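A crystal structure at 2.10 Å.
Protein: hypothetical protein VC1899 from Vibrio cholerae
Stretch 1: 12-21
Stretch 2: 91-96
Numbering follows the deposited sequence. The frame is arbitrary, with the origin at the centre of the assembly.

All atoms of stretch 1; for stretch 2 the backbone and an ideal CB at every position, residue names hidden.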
# COMPACT_ATOMS: atom_id res chain seq x y z
N GLN A 12 -16.89 6.02 2.61
CA GLN A 12 -16.04 4.97 3.14
C GLN A 12 -14.71 4.88 2.40
O GLN A 12 -13.78 4.30 2.89
CB GLN A 12 -16.76 3.63 3.13
CG GLN A 12 -18.18 3.69 3.71
CD GLN A 12 -18.28 4.09 5.21
OE1 GLN A 12 -17.83 3.34 6.09
NE2 GLN A 12 -18.92 5.27 5.51
N ASP A 13 -14.60 5.50 1.24
CA ASP A 13 -13.26 5.63 0.64
C ASP A 13 -12.93 7.08 0.27
O ASP A 13 -13.08 7.46 -0.87
CB ASP A 13 -13.19 4.69 -0.58
CG ASP A 13 -11.88 4.72 -1.24
OD1 ASP A 13 -11.02 5.61 -1.00
OD2 ASP A 13 -11.68 3.85 -2.06
N PRO A 14 -12.51 7.91 1.25
CA PRO A 14 -12.38 9.35 1.04
C PRO A 14 -10.99 9.85 0.72
O PRO A 14 -10.72 11.02 0.91
CB PRO A 14 -12.78 9.91 2.39
CG PRO A 14 -12.31 8.85 3.38
CD PRO A 14 -12.22 7.56 2.65
N VAL A 15 -10.12 9.00 0.20
CA VAL A 15 -8.77 9.42 -0.11
C VAL A 15 -8.67 10.61 -1.08
O VAL A 15 -7.77 11.41 -0.99
CB VAL A 15 -8.00 8.25 -0.75
CG1 VAL A 15 -6.61 8.72 -1.20
CG2 VAL A 15 -7.85 7.12 0.27
N ARG A 16 -9.57 10.68 -2.03
CA ARG A 16 -9.52 11.71 -3.06
C ARG A 16 -10.00 13.08 -2.51
O ARG A 16 -9.93 14.06 -3.22
CB ARG A 16 -10.32 11.27 -4.30
CG ARG A 16 -9.59 10.23 -5.15
CD ARG A 16 -10.55 9.73 -6.19
NE ARG A 16 -11.67 9.02 -5.56
CZ ARG A 16 -12.90 9.02 -6.04
NH1 ARG A 16 -13.18 9.69 -7.15
NH2 ARG A 16 -13.85 8.38 -5.38
N LEU A 17 -10.46 13.13 -1.26
CA LEU A 17 -10.70 14.42 -0.55
C LEU A 17 -9.44 14.94 0.12
O LEU A 17 -9.35 16.13 0.42
CB LEU A 17 -11.77 14.26 0.52
CG LEU A 17 -13.14 13.80 0.04
CD1 LEU A 17 -14.14 13.73 1.22
CD2 LEU A 17 -13.67 14.72 -1.09
N VAL A 18 -8.46 14.07 0.31
CA VAL A 18 -7.23 14.46 0.95
C VAL A 18 -6.15 14.80 -0.10
O VAL A 18 -5.41 15.77 0.06
CB VAL A 18 -6.70 13.25 1.82
CG1 VAL A 18 -5.29 13.43 2.28
CG2 VAL A 18 -7.57 13.07 3.02
N THR A 19 -6.02 13.98 -1.15
CA THR A 19 -4.89 14.18 -2.08
C THR A 19 -4.82 15.56 -2.81
O THR A 19 -3.73 16.06 -3.03
CB THR A 19 -4.73 12.99 -3.03
OG1 THR A 19 -5.90 12.82 -3.82
CG2 THR A 19 -4.49 11.68 -2.24
N PRO A 20 -5.96 16.14 -3.24
CA PRO A 20 -5.93 17.52 -3.69
C PRO A 20 -5.32 18.52 -2.70
O PRO A 20 -4.62 19.47 -3.13
CB PRO A 20 -7.41 17.84 -3.93
CG PRO A 20 -8.02 16.45 -4.30
CD PRO A 20 -7.32 15.54 -3.39
N LEU A 21 -5.56 18.34 -1.40
CA LEU A 21 -4.96 19.27 -0.41
C LEU A 21 -3.49 19.04 -0.15
O LEU A 21 -2.83 19.89 0.41
CB LEU A 21 -5.75 19.18 0.92
CG LEU A 21 -7.24 19.67 0.82
CD1 LEU A 21 -8.02 19.12 1.96
CD2 LEU A 21 -7.36 21.22 0.76
N UNK A 91 -15.69 22.93 -4.53
CA UNK A 91 -16.40 21.74 -4.15
C UNK A 91 -15.67 20.55 -4.82
O UNK A 91 -15.56 20.46 -6.05
CB UNK A 91 -17.87 21.82 -4.56
N UNK A 92 -15.13 19.71 -3.96
CA UNK A 92 -14.55 18.46 -4.37
C UNK A 92 -15.67 17.39 -4.37
O UNK A 92 -16.13 16.94 -3.31
CB UNK A 92 -13.39 18.07 -3.45
N UNK A 93 -16.13 17.05 -5.56
CA UNK A 93 -17.21 16.12 -5.76
C UNK A 93 -16.70 14.70 -6.00
O UNK A 93 -17.42 13.89 -6.61
CB UNK A 93 -18.08 16.58 -6.93
N UNK A 94 -15.49 14.39 -5.56
CA UNK A 94 -14.90 13.07 -5.80
C UNK A 94 -15.61 11.92 -5.00
O UNK A 94 -15.57 10.75 -5.42
CB UNK A 94 -13.42 13.12 -5.43
N UNK A 95 -16.18 12.26 -3.86
CA UNK A 95 -16.62 11.24 -2.93
C UNK A 95 -18.06 11.49 -2.49
O UNK A 95 -18.59 12.58 -2.64
CB UNK A 95 -15.69 11.19 -1.72
N UNK A 96 -18.69 10.46 -1.93
CA UNK A 96 -19.98 10.61 -1.26
C UNK A 96 -21.07 9.84 -1.97
O UNK A 96 -21.08 9.70 -3.22
CB UNK A 96 -20.37 12.09 -1.17

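Position 91 lies on a strand, with phi/psi of -100/116. Its ideal CB has nothing of stretch 1 within 5.5 Å, so the visible atoms set no preference here. The extended backbone would accept most residues, beta-branched and aromatic ones included. The deposited residue is Phe91, in the t rotamer, and it makes no contact with stretch 1.

Position 92 ends the strand segment and points its CA-to-CB bond toward stretch 1. The ideal CB is 4.1 Å from Leu17 CD2 and 5.3 Å from Arg16 O. Stretch 1 therefore offers two things: a leucine methyl to pack against and, a little farther off, a backbone carbonyl. No NH of stretch 1 donates to Arg16 O, because position 20 is a proline and has no N-H to give. A side chain with a donor two or more bonds past CB would suit; asparagine has about the right reach, and glutamine could do it if it folds. A serine or threonine hydroxyl would stop short of the carbonyl. A small apolar residue could meet Leu17 but would leave the carbonyl without a partner here. The deposited residue is Asn92. Its ND2 donates to Arg16 O at 2.9 Å, with a good angle of 158°. The same ND2 donates to water 1 at 2.7 Å, and that water donates to Leu17 O at 2.7 Å. One amide group thus serves two successive carbonyls of the helix, one directly and one through water. Asn92 CG also packs 3.5 Å from Leu17 CD2, and Asn92 ND2 lies 3.6 Å from Pro20 CG.

Position 93 points away from stretch 1, which gives no guide to size or polarity. The deposited residue is Ala93.

Position 94 points toward stretch 1. Its ideal CB is 3.8 Å from Arg16 CB and 4.6 Å from Leu17 CD2. With Arg16 so near, a small residue such as alanine, serine or cysteine fits comfortably. The deposited residue is Ser94, with chi1 in m. Its CB lies over one face of the Arg16 guanidinium. Its OG turns back to its own stretch and donates to Asn92 OD1 at 2.5 Å; Ser94 N donates to the same OD1 at 2.8 Å. These bonds help hold the Asn92 amide with ND2 directed at the helix. Arg16 NH2 is 2.9 Å from Ser94 O, but the angle is too poor for a hydrogen bond.

Position 95 also points toward stretch 1. Its ideal CB is 4.0 Å from Leu17 CG, 4.6 Å from Asp13 O and 4.7 Å from Pro14 CA. The surroundings are mainly apolar, with a carbonyl at one side. Cysteine, alanine, serine or valine would be plausible. The deposited residue is Cys95, whose SG packs 3.7 Å from Leu17 CG, 3.8 Å from Pro14 CA and 3.7 Å from Asp13 O.

Position 96 has phi/psi of 116/149. A CB here would jam against the carbonyl O of the preceding residue, so the backbone alone calls for glycine. The deposited residue is Gly96.

Stretch 2, residues 91-96: FNASCG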
# COMPACT_ATOMS: atom_id res chain seq x y z
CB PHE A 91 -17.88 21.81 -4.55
CG PHE A 91 -18.67 20.51 -4.27
CD1 PHE A 91 -18.45 19.76 -3.09
CD2 PHE A 91 -19.65 20.06 -5.16
CE1 PHE A 91 -19.20 18.56 -2.85
CE2 PHE A 91 -20.38 18.92 -4.93
CZ PHE A 91 -20.17 18.16 -3.76
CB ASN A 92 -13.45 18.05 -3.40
CG ASN A 92 -12.75 16.73 -3.82
OD1 ASN A 92 -13.33 15.89 -4.56
ND2 ASN A 92 -11.51 16.53 -3.32
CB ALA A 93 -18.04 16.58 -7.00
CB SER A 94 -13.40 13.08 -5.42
OG SER A 94 -12.69 14.04 -6.19
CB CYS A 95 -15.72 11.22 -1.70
SG CYS A 95 -13.99 10.87 -2.08
O HOH W 1 -10.01 17.92 -1.51
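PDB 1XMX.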